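Local coordinates for SnoaL-like domain-containing protein (Silicibacter pomeroyi, PDB 3FLJ) that is of unknown function but adopts the cystatin-like fold of the SnoaL-like family, whose cone-shaped domain commonly encloses a ligand pocket, at residues A44-F49 with L116-E121; Q73-F78 with F94-G99; P52-T57 with A132-M137; V106-L111 with E121-P126; G99-V104 with Y127-A132. One frame throughout, in Å; residues are numbered along the deposited sequence. Where two conformers were deposited one is given.

Contact 1 of 5, residues A44-F49 with L116-E121; sequences AEDVRF and LIQDFE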
# COMPACT_ATOMS: atom_id res chain seq x y z
N ALA A 44 -17.63 -7.93 8.25
CA ALA A 44 -18.07 -9.31 8.48
C ALA A 44 -17.88 -9.62 9.98
O ALA A 44 -17.00 -9.03 10.65
CB ALA A 44 -17.27 -10.30 7.61
N GLU A 45 -18.72 -10.52 10.51
CA GLU A 45 -18.66 -10.90 11.93
C GLU A 45 -17.24 -11.31 12.38
O GLU A 45 -16.80 -10.91 13.46
CB GLU A 45 -19.69 -11.99 12.25
CG GLU A 45 -19.88 -12.28 13.74
CD GLU A 45 -21.13 -13.09 14.06
OE1 GLU A 45 -22.20 -12.85 13.45
OE2 GLU A 45 -21.05 -13.96 14.95
N ASP A 46 -16.54 -12.05 11.51
CA ASP A 46 -15.16 -12.53 11.71
C ASP A 46 -14.12 -11.79 10.84
O ASP A 46 -13.13 -12.38 10.39
CB ASP A 46 -15.12 -14.07 11.48
CG ASP A 46 -15.57 -14.49 10.05
OD1 ASP A 46 -15.98 -13.64 9.21
OD2 ASP A 46 -15.52 -15.72 9.78
N VAL A 47 -14.36 -10.48 10.60
CA VAL A 47 -13.46 -9.63 9.80
C VAL A 47 -12.02 -9.67 10.36
O VAL A 47 -11.84 -9.71 11.57
CB VAL A 47 -13.94 -8.14 9.72
CG1 VAL A 47 -14.06 -7.50 11.12
CG2 VAL A 47 -13.02 -7.29 8.79
N ARG A 48 -11.04 -9.70 9.46
CA ARG A 48 -9.61 -9.70 9.78
C ARG A 48 -9.06 -8.34 9.37
O ARG A 48 -9.18 -7.97 8.20
CB ARG A 48 -8.91 -10.82 9.03
CG ARG A 48 -9.34 -12.20 9.50
CD ARG A 48 -8.72 -13.33 8.71
NE ARG A 48 -9.24 -13.49 7.34
CZ ARG A 48 -10.45 -13.99 6.98
NH1 ARG A 48 -11.35 -14.41 7.87
NH2 ARG A 48 -10.75 -14.09 5.69
N PHE A 49 -8.50 -7.59 10.33
CA PHE A 49 -7.86 -6.29 10.09
C PHE A 49 -6.35 -6.45 10.31
O PHE A 49 -5.95 -6.88 11.39
CB PHE A 49 -8.44 -5.19 10.96
CG PHE A 49 -7.72 -3.87 10.81
CD1 PHE A 49 -7.86 -3.12 9.63
CD2 PHE A 49 -6.86 -3.41 11.81
CE1 PHE A 49 -7.17 -1.90 9.46
CE2 PHE A 49 -6.16 -2.19 11.66
CZ PHE A 49 -6.32 -1.43 10.49
N LEU A 116 -20.01 -7.80 2.76
CA LEU A 116 -19.36 -7.19 3.93
C LEU A 116 -17.84 -7.35 3.82
O LEU A 116 -17.36 -8.23 3.10
CB LEU A 116 -19.88 -7.82 5.23
CG LEU A 116 -21.39 -7.70 5.49
CD1 LEU A 116 -21.82 -8.46 6.75
CD2 LEU A 116 -21.85 -6.24 5.58
N ILE A 117 -17.11 -6.50 4.54
CA ILE A 117 -15.65 -6.51 4.53
C ILE A 117 -15.16 -7.72 5.33
O ILE A 117 -15.39 -7.80 6.54
CB ILE A 117 -15.05 -5.18 5.11
CG1 ILE A 117 -15.51 -3.97 4.26
CG2 ILE A 117 -13.52 -5.26 5.16
CD1 ILE A 117 -15.10 -2.62 4.81
N GLN A 118 -14.50 -8.66 4.63
CA GLN A 118 -13.96 -9.89 5.22
C GLN A 118 -12.49 -9.71 5.62
O GLN A 118 -12.10 -10.16 6.69
CB GLN A 118 -14.10 -11.07 4.25
CG GLN A 118 -13.81 -12.46 4.85
CD GLN A 118 -14.79 -12.85 5.97
OE1 GLN A 118 -15.95 -13.20 5.72
NE2 GLN A 118 -14.31 -12.81 7.22
N ASP A 119 -11.68 -9.13 4.73
CA ASP A 119 -10.26 -8.82 4.98
C ASP A 119 -10.02 -7.35 4.67
O ASP A 119 -10.46 -6.87 3.63
CB ASP A 119 -9.34 -9.66 4.10
CG ASP A 119 -9.45 -11.13 4.40
OD1 ASP A 119 -8.99 -11.53 5.48
OD2 ASP A 119 -9.95 -11.86 3.54
N PHE A 120 -9.31 -6.67 5.57
CA PHE A 120 -9.00 -5.24 5.51
C PHE A 120 -7.51 -5.15 5.91
O PHE A 120 -7.18 -5.27 7.09
CB PHE A 120 -9.93 -4.51 6.50
CG PHE A 120 -10.01 -3.00 6.35
CD1 PHE A 120 -8.90 -2.19 6.03
CD2 PHE A 120 -11.23 -2.36 6.65
CE1 PHE A 120 -9.03 -0.79 5.93
CE2 PHE A 120 -11.35 -0.95 6.56
CZ PHE A 120 -10.24 -0.18 6.20
N GLU A 121 -6.64 -4.97 4.91
CA GLU A 121 -5.19 -4.92 5.10
C GLU A 121 -4.68 -3.55 4.67
O GLU A 121 -4.97 -3.12 3.55
CB GLU A 121 -4.56 -6.04 4.29
CG GLU A 121 -3.04 -6.19 4.46
CD GLU A 121 -2.54 -7.51 3.93
OE1 GLU A 121 -3.17 -8.09 3.03
OE2 GLU A 121 -1.51 -7.98 4.43
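R48 and F49 pair with D119 and F120 as parallel neighbours, the axes of strands 47-49 and 117-121 lying 4.7 Å apart and 3° from alignment. R48 straddles the opposite strand through its backbone: its N donates to Q118 O (3.0 Å) and its O accepts from F120 N (2.9 Å). A44, the first residue of a type I turn ending at V47, sends its N to I117 O at 2.8 Å. The R48 side chain runs alongside D119, bending at chi3 (-72°) so that NE comes 2.7 Å from D119 OD1. This is a salt bridge, but its two hydrogen bonds are weak and bent, and the guanidinium and carboxylate planes stand 60° apart. Q118, folded at chi2, sends NE2 almost straight to D46 OD1 (2.7 Å), meeting it from above the carboxylate plane, while N112 holds its OE1. On the other face of the sheet, F49 turns a ring edge to the face of F120, with the centroids 5.5 Å apart. Q118 and D119 together face T110 of strand 101-111, a classic beta bulge. Helix 61-74 packs on V47 and F49 through V64, V67 and L68, whereas helix 22-31 meets I117 and F120 through M27.

Contact 2 of 5, residues Q73-F78 with F94-G99; sequences QVFSEF and FQCKVG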
# COMPACT_ATOMS: atom_id res chain seq x y z
N GLN A 73 -9.17 8.74 14.10
CA GLN A 73 -8.87 9.81 15.06
C GLN A 73 -7.43 10.33 14.93
O GLN A 73 -7.22 11.54 15.00
CB GLN A 73 -9.11 9.33 16.50
CG GLN A 73 -10.58 9.10 16.88
CD GLN A 73 -11.25 10.28 17.55
OE1 GLN A 73 -10.82 11.44 17.42
NE2 GLN A 73 -12.30 9.99 18.29
N VAL A 74 -6.47 9.40 14.78
CA VAL A 74 -5.04 9.75 14.62
C VAL A 74 -4.82 10.55 13.33
O VAL A 74 -4.16 11.60 13.37
CB VAL A 74 -4.12 8.49 14.65
CG1 VAL A 74 -2.65 8.86 14.33
CG2 VAL A 74 -4.19 7.80 16.01
N PHE A 75 -5.38 10.08 12.22
CA PHE A 75 -5.23 10.76 10.93
C PHE A 75 -5.93 12.12 10.86
O PHE A 75 -6.98 12.31 11.47
CB PHE A 75 -5.74 9.91 9.74
CG PHE A 75 -4.98 8.62 9.48
CD1 PHE A 75 -3.60 8.46 9.74
CD2 PHE A 75 -5.65 7.58 8.80
CE1 PHE A 75 -2.94 7.25 9.42
CE2 PHE A 75 -4.99 6.38 8.47
CZ PHE A 75 -3.64 6.21 8.78
N SER A 76 -5.32 13.04 10.12
CA SER A 76 -5.89 14.35 9.81
C SER A 76 -5.73 14.58 8.31
O SER A 76 -4.90 13.92 7.66
CB SER A 76 -5.19 15.45 10.60
OG SER A 76 -3.79 15.40 10.43
N GLU A 77 -6.53 15.50 7.77
CA GLU A 77 -6.54 15.84 6.34
C GLU A 77 -6.72 14.58 5.47
O GLU A 77 -6.07 14.43 4.44
CB GLU A 77 -5.25 16.61 5.97
CG GLU A 77 -4.99 17.87 6.82
CD GLU A 77 -3.80 18.73 6.34
OE1 GLU A 77 -3.22 18.49 5.25
OE2 GLU A 77 -3.43 19.69 7.08
N PHE A 78 -7.58 13.66 5.91
CA PHE A 78 -7.75 12.38 5.24
C PHE A 78 -8.64 12.52 4.02
O PHE A 78 -9.69 13.17 4.07
CB PHE A 78 -8.35 11.33 6.20
CG PHE A 78 -8.40 9.94 5.63
CD1 PHE A 78 -9.45 9.54 4.78
CD2 PHE A 78 -7.38 9.02 5.91
CE1 PHE A 78 -9.49 8.25 4.22
CE2 PHE A 78 -7.42 7.72 5.37
CZ PHE A 78 -8.47 7.34 4.52
N PHE A 94 -5.31 6.35 -0.38
CA PHE A 94 -5.56 7.58 0.38
C PHE A 94 -4.29 8.36 0.70
O PHE A 94 -3.18 7.82 0.60
CB PHE A 94 -6.31 7.26 1.68
CG PHE A 94 -5.56 6.38 2.66
CD1 PHE A 94 -4.68 6.95 3.60
CD2 PHE A 94 -5.74 5.00 2.66
CE1 PHE A 94 -3.99 6.14 4.53
CE2 PHE A 94 -5.06 4.17 3.59
CZ PHE A 94 -4.18 4.75 4.53
N GLN A 95 -4.49 9.63 1.05
CA GLN A 95 -3.45 10.53 1.56
C GLN A 95 -3.98 11.16 2.85
O GLN A 95 -5.19 11.42 2.99
CB GLN A 95 -3.08 11.59 0.53
CG GLN A 95 -1.83 12.40 0.92
CD GLN A 95 -1.35 13.37 -0.15
OE1 GLN A 95 -1.79 13.31 -1.30
NE2 GLN A 95 -0.46 14.27 0.24
N CYS A 96 -3.09 11.39 3.80
CA CYS A 96 -3.42 12.00 5.09
C CYS A 96 -2.14 12.49 5.78
O CYS A 96 -1.06 12.49 5.16
CB CYS A 96 -4.19 11.00 5.98
SG CYS A 96 -3.25 9.54 6.38
N LYS A 97 -2.30 12.98 7.00
CA LYS A 97 -1.17 13.33 7.87
C LYS A 97 -1.32 12.66 9.24
O LYS A 97 -2.44 12.32 9.66
CB LYS A 97 -1.03 14.85 8.04
CG LYS A 97 -0.96 15.62 6.73
CD LYS A 97 -0.62 17.10 6.88
CE LYS A 97 0.86 17.31 7.20
NZ LYS A 97 1.29 18.74 7.11
N VAL A 98 -0.17 12.40 9.87
CA VAL A 98 -0.07 11.95 11.27
C VAL A 98 0.71 13.11 11.89
O VAL A 98 1.94 13.20 11.72
CB VAL A 98 0.63 10.59 11.41
CG1 VAL A 98 0.76 10.21 12.88
CG2 VAL A 98 -0.14 9.52 10.66
N GLY A 99 -0.03 14.02 12.55
CA GLY A 99 0.54 15.25 13.09
C GLY A 99 0.96 16.11 11.91
O GLY A 99 0.15 16.37 11.01
O HOH W 1 -2.94 13.91 12.49
O HOH W 2 -2.26 17.63 10.81
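An aromatic cluster of F75, F78 and F94 gathers where helix 61-74 gives way to the short strand 75-76, which pairs antiparallel with strand 89-98. S76 and K97 form the hydrogen-bonded pair that fixes the register, S76 N donating to K97 O (3.0 Å) and K97 N to S76 O (2.8 Å). Next to this pair, C96 SG sits over the centre of one face of the F75 ring, 3.6 Å from the centroid and 14° off the ring normal. The sulfur lies between the backbone N and the carbonyl carbon of C96 (chi1 62°), a position that turns it to this face. V98 CG2 meets the same ring at its edge, 3.7 Å from F75 CD1. On the other flank, F78 CE2 lies over the face of F94, 3.4 Å from F94 CD1; these two planes, 29° apart, are offset laterally with little overlap. With F75 cut back to an alanine, C96 SG would probably lose its aromatic face and a gap would open beside V98 CG2 and F94. Around S76 OG the chemistry changes: one water accepts hydrogen bonds from S76 OG (2.7 Å) and G99 N while donating to V74 O, and a second donates to both S76 OG and G99 O. The pairing thus divides by polarity, with sulfur and rings packing on the side of F75 and V98, and waters bridging the S76 hydroxyl to G99, just past the end of strand 89-98, on the side of S76 and K97.

Contact 3 of 5, residues P52-T57 with A132-M137; sequences PTYYKT and ALRDAM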
# COMPACT_ATOMS: atom_id res chain seq x y z
N PRO A 52 -0.81 -1.34 9.17
CA PRO A 52 0.50 -1.13 8.52
C PRO A 52 1.69 -1.18 9.49
O PRO A 52 2.84 -1.28 9.04
CB PRO A 52 0.35 0.27 7.93
CG PRO A 52 -0.53 0.98 8.88
CD PRO A 52 -1.48 -0.06 9.45
N THR A 53 1.41 -1.11 10.79
CA THR A 53 2.39 -1.05 11.86
C THR A 53 2.97 -2.43 12.18
O THR A 53 4.10 -2.72 11.78
CB THR A 53 1.75 -0.41 13.10
OG1 THR A 53 0.55 -1.13 13.41
CG2 THR A 53 1.39 1.06 12.82
N TYR A 54 2.19 -3.31 12.81
CA TYR A 54 2.64 -4.66 13.22
C TYR A 54 2.18 -5.73 12.24
O TYR A 54 1.13 -5.58 11.63
CB TYR A 54 2.07 -5.01 14.59
CG TYR A 54 2.45 -4.05 15.70
CD1 TYR A 54 3.80 -3.92 16.10
CD2 TYR A 54 1.48 -3.30 16.38
CE1 TYR A 54 4.17 -3.04 17.16
CE2 TYR A 54 1.84 -2.42 17.43
CZ TYR A 54 3.18 -2.29 17.82
OH TYR A 54 3.52 -1.44 18.84
N TYR A 55 2.94 -6.83 12.12
CA TYR A 55 2.57 -8.00 11.28
C TYR A 55 1.69 -8.93 12.12
O TYR A 55 2.06 -10.05 12.48
CB TYR A 55 3.81 -8.72 10.74
CG TYR A 55 3.55 -9.62 9.55
CD1 TYR A 55 3.14 -9.07 8.33
CD2 TYR A 55 3.75 -11.01 9.61
CE1 TYR A 55 2.91 -9.88 7.19
CE2 TYR A 55 3.52 -11.84 8.46
CZ TYR A 55 3.10 -11.25 7.27
OH TYR A 55 2.87 -11.99 6.13
N LYS A 56 0.49 -8.42 12.43
CA LYS A 56 -0.50 -9.08 13.28
C LYS A 56 -1.89 -8.90 12.64
O LYS A 56 -2.03 -8.20 11.63
CB LYS A 56 -0.46 -8.48 14.69
CG LYS A 56 0.86 -8.65 15.46
CD LYS A 56 1.11 -10.10 15.85
CE LYS A 56 2.43 -10.30 16.57
NZ LYS A 56 2.70 -11.74 16.82
N THR A 57 -2.88 -9.55 13.24
CA THR A 57 -4.26 -9.52 12.78
C THR A 57 -5.21 -9.33 13.95
O THR A 57 -5.11 -10.06 14.95
CB THR A 57 -4.64 -10.85 12.05
OG1 THR A 57 -3.69 -11.11 11.00
CG2 THR A 57 -6.06 -10.80 11.45
N ALA A 132 5.31 7.03 13.60
CA ALA A 132 4.47 8.00 14.31
C ALA A 132 3.05 7.44 14.56
O ALA A 132 2.53 7.60 15.67
CB ALA A 132 4.41 9.34 13.56
N LEU A 133 2.45 6.80 13.54
CA LEU A 133 1.15 6.12 13.68
C LEU A 133 1.21 5.02 14.75
O LEU A 133 0.32 4.95 15.59
CB LEU A 133 0.65 5.52 12.34
CG LEU A 133 -0.67 4.70 12.32
CD1 LEU A 133 -1.84 5.52 12.85
CD2 LEU A 133 -0.97 4.14 10.90
N ARG A 134 2.25 4.18 14.70
CA ARG A 134 2.47 3.08 15.66
C ARG A 134 2.51 3.62 17.10
O ARG A 134 1.85 3.05 17.97
CB ARG A 134 3.76 2.31 15.37
CG ARG A 134 4.01 1.06 16.26
CD ARG A 134 5.46 0.60 16.20
NE ARG A 134 6.38 1.65 16.67
CZ ARG A 134 7.71 1.55 16.76
NH1 ARG A 134 8.35 0.41 16.45
NH2 ARG A 134 8.41 2.60 17.19
N ASP A 135 3.27 4.69 17.32
CA ASP A 135 3.37 5.33 18.64
C ASP A 135 2.02 5.89 19.11
O ASP A 135 1.62 5.63 20.25
CB ASP A 135 4.45 6.41 18.66
CG ASP A 135 5.88 5.85 18.48
OD1 ASP A 135 6.09 4.61 18.61
OD2 ASP A 135 6.80 6.66 18.22
N ALA A 136 1.31 6.61 18.23
CA ALA A 136 -0.03 7.16 18.54
C ALA A 136 -1.06 6.06 18.86
O ALA A 136 -1.84 6.21 19.81
CB ALA A 136 -0.55 8.06 17.41
N MSE A 137 -1.02 4.96 18.10
CA MSE A 137 -1.93 3.81 18.29
C MSE A 137 -1.63 3.01 19.56
O MSE A 137 -2.57 2.55 20.21
CB MSE A 137 -1.98 2.89 17.06
CG MSE A 137 -2.65 3.51 15.82
SE MSE A 137 -4.53 3.92 16.11
CE MSE A 137 -5.16 2.03 16.33
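R134 meets the 52-57 loop first at its CB, which lies 3.7 Å from T53 CG2. That methyl also rests 3.6 Å from R134 CA, and so presses against the helix backbone as well as the side chain. From CB the chain runs outward with CG anti to the backbone N (chi1 -175°), a course that carries it past the phenol end of Y54. CG approaches Y54 OH at 3.6 Å, and CD lies 4.0 Å from Y54 CE1, so the aliphatic shaft crosses the tyrosine at about a right angle. The arrangement is plain packing within a protein of cystatin-like fold: a connecting loop, the one between strands 47-50 and 58-59, rests against helix 127-143, the last long helix of the chain. Beyond CD the arginine bends at chi3 (61°), and NH2 turns back to its own helix, where it makes a long, weak salt bridge with D135 OD1 at 3.4 Å. The Y54 hydroxyl, for its part, is hydrogen-bonded to N138 one turn farther along the helix. Deeper in, P52 CG touches L133 CD2 at 3.8 Å, the proline ring lying across the leucine branch, and both also pack on M124 of strand 117-125.

Contact 4 of 5, residues V106-L111 with E121-P126; sequences VDLITL and EVVMRP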
# COMPACT_ATOMS: atom_id res chain seq x y z
N VAL A 106 -2.87 2.52 1.19
CA VAL A 106 -3.91 1.75 0.49
C VAL A 106 -4.65 0.83 1.48
O VAL A 106 -4.00 0.11 2.24
CB VAL A 106 -3.35 0.87 -0.66
CG1 VAL A 106 -4.48 -0.00 -1.32
CG2 VAL A 106 -2.67 1.76 -1.71
N ASP A 107 -5.98 0.88 1.45
CA ASP A 107 -6.84 -0.07 2.16
C ASP A 107 -7.11 -1.20 1.17
O ASP A 107 -7.79 -0.98 0.16
CB ASP A 107 -8.18 0.57 2.59
CG ASP A 107 -8.00 1.71 3.60
OD1 ASP A 107 -7.07 1.66 4.44
OD2 ASP A 107 -8.84 2.63 3.58
N LEU A 108 -6.56 -2.39 1.43
CA LEU A 108 -6.76 -3.58 0.59
C LEU A 108 -7.97 -4.31 1.15
O LEU A 108 -7.89 -4.86 2.26
CB LEU A 108 -5.53 -4.48 0.57
CG LEU A 108 -4.28 -3.89 -0.10
CD1 LEU A 108 -3.03 -4.70 0.27
CD2 LEU A 108 -4.48 -3.79 -1.62
N ILE A 109 -9.06 -4.31 0.39
CA ILE A 109 -10.34 -4.87 0.83
C ILE A 109 -10.74 -6.09 0.03
O ILE A 109 -10.66 -6.07 -1.20
CB ILE A 109 -11.48 -3.81 0.72
CG1 ILE A 109 -11.17 -2.57 1.57
CG2 ILE A 109 -12.85 -4.39 1.12
CD1 ILE A 109 -11.01 -2.79 3.08
N THR A 110 -11.14 -7.15 0.74
CA THR A 110 -11.72 -8.36 0.17
C THR A 110 -13.12 -8.48 0.77
O THR A 110 -13.26 -8.53 2.00
CB THR A 110 -10.92 -9.62 0.49
OG1 THR A 110 -9.53 -9.38 0.20
CG2 THR A 110 -11.42 -10.81 -0.37
N LEU A 111 -14.15 -8.48 -0.09
CA LEU A 111 -15.54 -8.62 0.33
C LEU A 111 -15.93 -10.10 0.29
O LEU A 111 -15.37 -10.87 -0.49
CB LEU A 111 -16.50 -7.80 -0.55
CG LEU A 111 -16.21 -6.29 -0.66
CD1 LEU A 111 -17.16 -5.63 -1.68
CD2 LEU A 111 -16.30 -5.58 0.70
N GLU A 121 -6.64 -4.97 4.91
CA GLU A 121 -5.19 -4.92 5.10
C GLU A 121 -4.68 -3.55 4.67
O GLU A 121 -4.97 -3.12 3.55
CB GLU A 121 -4.56 -6.04 4.29
CG GLU A 121 -3.04 -6.19 4.46
CD GLU A 121 -2.54 -7.51 3.93
OE1 GLU A 121 -3.17 -8.09 3.03
OE2 GLU A 121 -1.51 -7.98 4.43
N VAL A 122 -3.92 -2.88 5.55
CA VAL A 122 -3.44 -1.51 5.29
C VAL A 122 -1.93 -1.48 5.06
O VAL A 122 -1.17 -1.99 5.88
CB VAL A 122 -3.83 -0.55 6.43
CG1 VAL A 122 -3.32 0.91 6.14
CG2 VAL A 122 -5.34 -0.55 6.65
N VAL A 123 -1.53 -0.89 3.93
CA VAL A 123 -0.11 -0.67 3.56
C VAL A 123 0.08 0.86 3.46
O VAL A 123 -0.86 1.56 3.07
CB VAL A 123 0.30 -1.42 2.25
CG1 VAL A 123 0.33 -2.93 2.47
CG2 VAL A 123 -0.64 -1.11 1.09
N MSE A 124 1.25 1.36 3.84
CA MSE A 124 1.54 2.79 3.87
C MSE A 124 2.98 3.17 3.56
O MSE A 124 3.87 2.31 3.50
CB MSE A 124 1.23 3.36 5.28
CG MSE A 124 -0.18 3.74 5.53
SE MSE A 124 -0.29 4.48 7.36
CE MSE A 124 0.77 6.01 7.33
N ARG A 125 3.15 4.48 3.34
CA ARG A 125 4.45 5.15 3.20
C ARG A 125 4.32 6.57 3.80
O ARG A 125 3.20 7.08 3.88
CB ARG A 125 4.87 5.25 1.72
CG ARG A 125 3.97 6.13 0.84
CD ARG A 125 4.39 6.11 -0.62
NE ARG A 125 5.73 6.67 -0.78
CZ ARG A 125 6.06 7.96 -0.94
NH1 ARG A 125 5.15 8.92 -1.16
NH2 ARG A 125 7.34 8.29 -1.02
N PRO A 126 5.43 7.20 4.24
CA PRO A 126 6.80 6.73 4.37
C PRO A 126 7.01 6.05 5.74
O PRO A 126 6.16 6.19 6.63
CB PRO A 126 7.59 8.03 4.28
CG PRO A 126 6.72 9.00 5.02
CD PRO A 126 5.33 8.62 4.61
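E121, midway along the second strand of the beta hairpin 101-111 with 117-125, grips L108 twice: E121 N donates to L108 O (2.9 Å) and E121 O accepts from L108 N (2.7 Å). Their CB atoms lie 4.1 Å apart, and the same carbonyl oxygen is packed against L108 CB. The E121 carboxylate, carried outward on an extended chain, is claimed by the second subunit, whose R125 and R81 both form salt bridges with it. V122 follows as a non-hydrogen-bonded pair with D107, its side chain turned to the other face of the sheet. There V122 CG2 comes 3.6 Å from D107 OD1, while D107 OD2 is hydrogen-bonded to Y80; an unidentified molecule, probably from the crystallisation liquor, lies close to this aspartate and may mark a pocket. V123 restores the hydrogen-bonded pattern with V106: V106 N reaches V123 O at 2.9 Å, and V123 N returns to V106 O at 3.2 Å. On the face shared with E121 and L108, V123 also packs on V123 of the second subunit. Its CG2, placed between the backbone N and carbonyl carbon, closes the pair by touching V106 CB at 3.8 Å.

Contact 5 of 5, residues G99-V104 with Y127-A132; sequences GELDAV and YKTVGA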
# COMPACT_ATOMS: atom_id res chain seq x y z
N GLY A 99 -0.03 14.02 12.55
CA GLY A 99 0.54 15.25 13.09
C GLY A 99 0.96 16.11 11.91
O GLY A 99 0.15 16.37 11.01
N GLU A 100 2.23 16.51 11.90
CA GLU A 100 2.81 17.29 10.78
C GLU A 100 3.41 16.42 9.66
O GLU A 100 3.81 16.97 8.63
CB GLU A 100 3.88 18.27 11.31
CG GLU A 100 3.35 19.29 12.35
CD GLU A 100 2.20 20.19 11.82
OE1 GLU A 100 2.17 20.50 10.60
OE2 GLU A 100 1.33 20.58 12.63
N LEU A 101 3.43 15.09 9.82
CA LEU A 101 4.05 14.17 8.87
C LEU A 101 3.04 13.69 7.83
O LEU A 101 1.96 13.24 8.21
CB LEU A 101 4.63 12.96 9.59
CG LEU A 101 5.75 13.17 10.61
CD1 LEU A 101 6.05 11.85 11.30
CD2 LEU A 101 7.01 13.73 9.95
N ASP A 102 3.42 13.74 6.56
CA ASP A 102 2.57 13.29 5.45
C ASP A 102 2.60 11.77 5.33
O ASP A 102 3.62 11.14 5.63
CB ASP A 102 3.05 13.89 4.11
CG ASP A 102 2.91 15.38 4.07
OD1 ASP A 102 1.75 15.85 4.11
OD2 ASP A 102 3.94 16.08 3.98
N ALA A 103 1.48 11.21 4.86
CA ALA A 103 1.36 9.77 4.59
C ALA A 103 0.49 9.49 3.37
O ALA A 103 -0.42 10.27 3.07
CB ALA A 103 0.76 9.03 5.80
N VAL A 104 0.84 8.42 2.65
CA VAL A 104 0.04 7.84 1.57
C VAL A 104 -0.14 6.35 1.92
O VAL A 104 0.80 5.70 2.39
CB VAL A 104 0.70 8.02 0.18
CG1 VAL A 104 -0.06 7.28 -0.91
CG2 VAL A 104 0.79 9.51 -0.16
N TYR A 127 8.15 5.37 5.89
CA TYR A 127 8.54 4.67 7.14
C TYR A 127 8.36 5.50 8.43
O TYR A 127 7.68 5.05 9.35
CB TYR A 127 9.99 4.17 7.01
CG TYR A 127 10.62 3.52 8.23
CD1 TYR A 127 10.33 2.19 8.58
CD2 TYR A 127 11.57 4.21 9.01
CE1 TYR A 127 10.95 1.58 9.69
CE2 TYR A 127 12.20 3.60 10.13
CZ TYR A 127 11.88 2.28 10.45
OH TYR A 127 12.44 1.64 11.52
N LYS A 128 8.89 6.73 8.43
CA LYS A 128 8.84 7.64 9.60
C LYS A 128 7.40 7.97 10.07
O LYS A 128 7.15 8.02 11.29
CB LYS A 128 9.62 8.93 9.31
CG LYS A 128 9.87 9.88 10.47
CD LYS A 128 10.58 11.19 10.05
CE LYS A 128 12.01 10.94 9.54
NZ LYS A 128 12.82 12.20 9.33
N THR A 129 6.48 8.17 9.12
CA THR A 129 5.07 8.47 9.43
C THR A 129 4.35 7.23 10.00
O THR A 129 3.51 7.36 10.90
CB THR A 129 4.31 9.03 8.22
OG1 THR A 129 5.08 10.09 7.63
CG2 THR A 129 2.94 9.56 8.63
N VAL A 130 4.68 6.04 9.48
CA VAL A 130 4.16 4.77 10.01
C VAL A 130 4.63 4.58 11.47
O VAL A 130 3.84 4.14 12.31
CB VAL A 130 4.50 3.54 9.11
CG1 VAL A 130 4.05 2.23 9.78
CG2 VAL A 130 3.84 3.69 7.68
N GLY A 131 5.88 4.92 11.77
CA GLY A 131 6.43 4.92 13.15
C GLY A 131 5.64 5.83 14.09
O GLY A 131 5.31 5.43 15.22
N ALA A 132 5.31 7.03 13.60
CA ALA A 132 4.47 8.00 14.31
C ALA A 132 3.05 7.44 14.56
O ALA A 132 2.53 7.60 15.67
CB ALA A 132 4.41 9.34 13.56
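L101 and T129 mark the nearest approach of strand 101-104 to helix 127-132, whose axes come within 7.8 Å and cross at -102°, so that the helix runs nearly perpendicular to the strand. T129 enters with its two branches doing different work. Its OG1 donates to the backbone oxygen of D102 at 2.7 Å, tilted 34° from the carbonyl plane, and adds a hydrogen bond to mainly apolar packing. Its methyl, CG2, lies anti to the backbone N and faces A103 CB at 3.6 Å. L101 flanks the hydroxyl, with CB 3.5 Å from T129 OG1, and extends its CD1 along the helix surface to A132 CB (3.8 Å) and toward K128 O (4.0 Å). One branched side chain is therefore held by three successive strand residues, through CB, a carbonyl oxygen and a methyl in turn. Replacing T129 by a valine would probably leave the D102 oxygen without this hydroxyl partner and remove the one hydrogen bond between these two segments. The helix begins just after P126, which follows strand 117-125, and lies across the sheet, where V98 of strand 89-98 also meets T129 and A132, and M124 of strand 117-125 packs on A103 and V130. In the first turn of the helix, Y127 stacks on Y127 of the second subunit.

The five contacts show how one curved mixed sheet can organise a small domain. Strand 117-125 serves contacts 1 and 4, which share E121 with centres 12 Å apart, and strand 101-111 carries the bonding on from contact 4 to contact 5. Contact 2 joins the next strand, 89-98, and shares G99 with contact 5 (centres 9 Å apart), whereas its centre lies about 22 Å from that of contact 1. Contacts 3 and 5 both use helix 127-143 and share A132. Along the chain, contact 2 closes before contacts 4 and 5 open, whereas contact 1 crosses contacts 3, 4 and 5. Early and late segments thus interlock, and contacts 3, 4 and 5 border the second subunit.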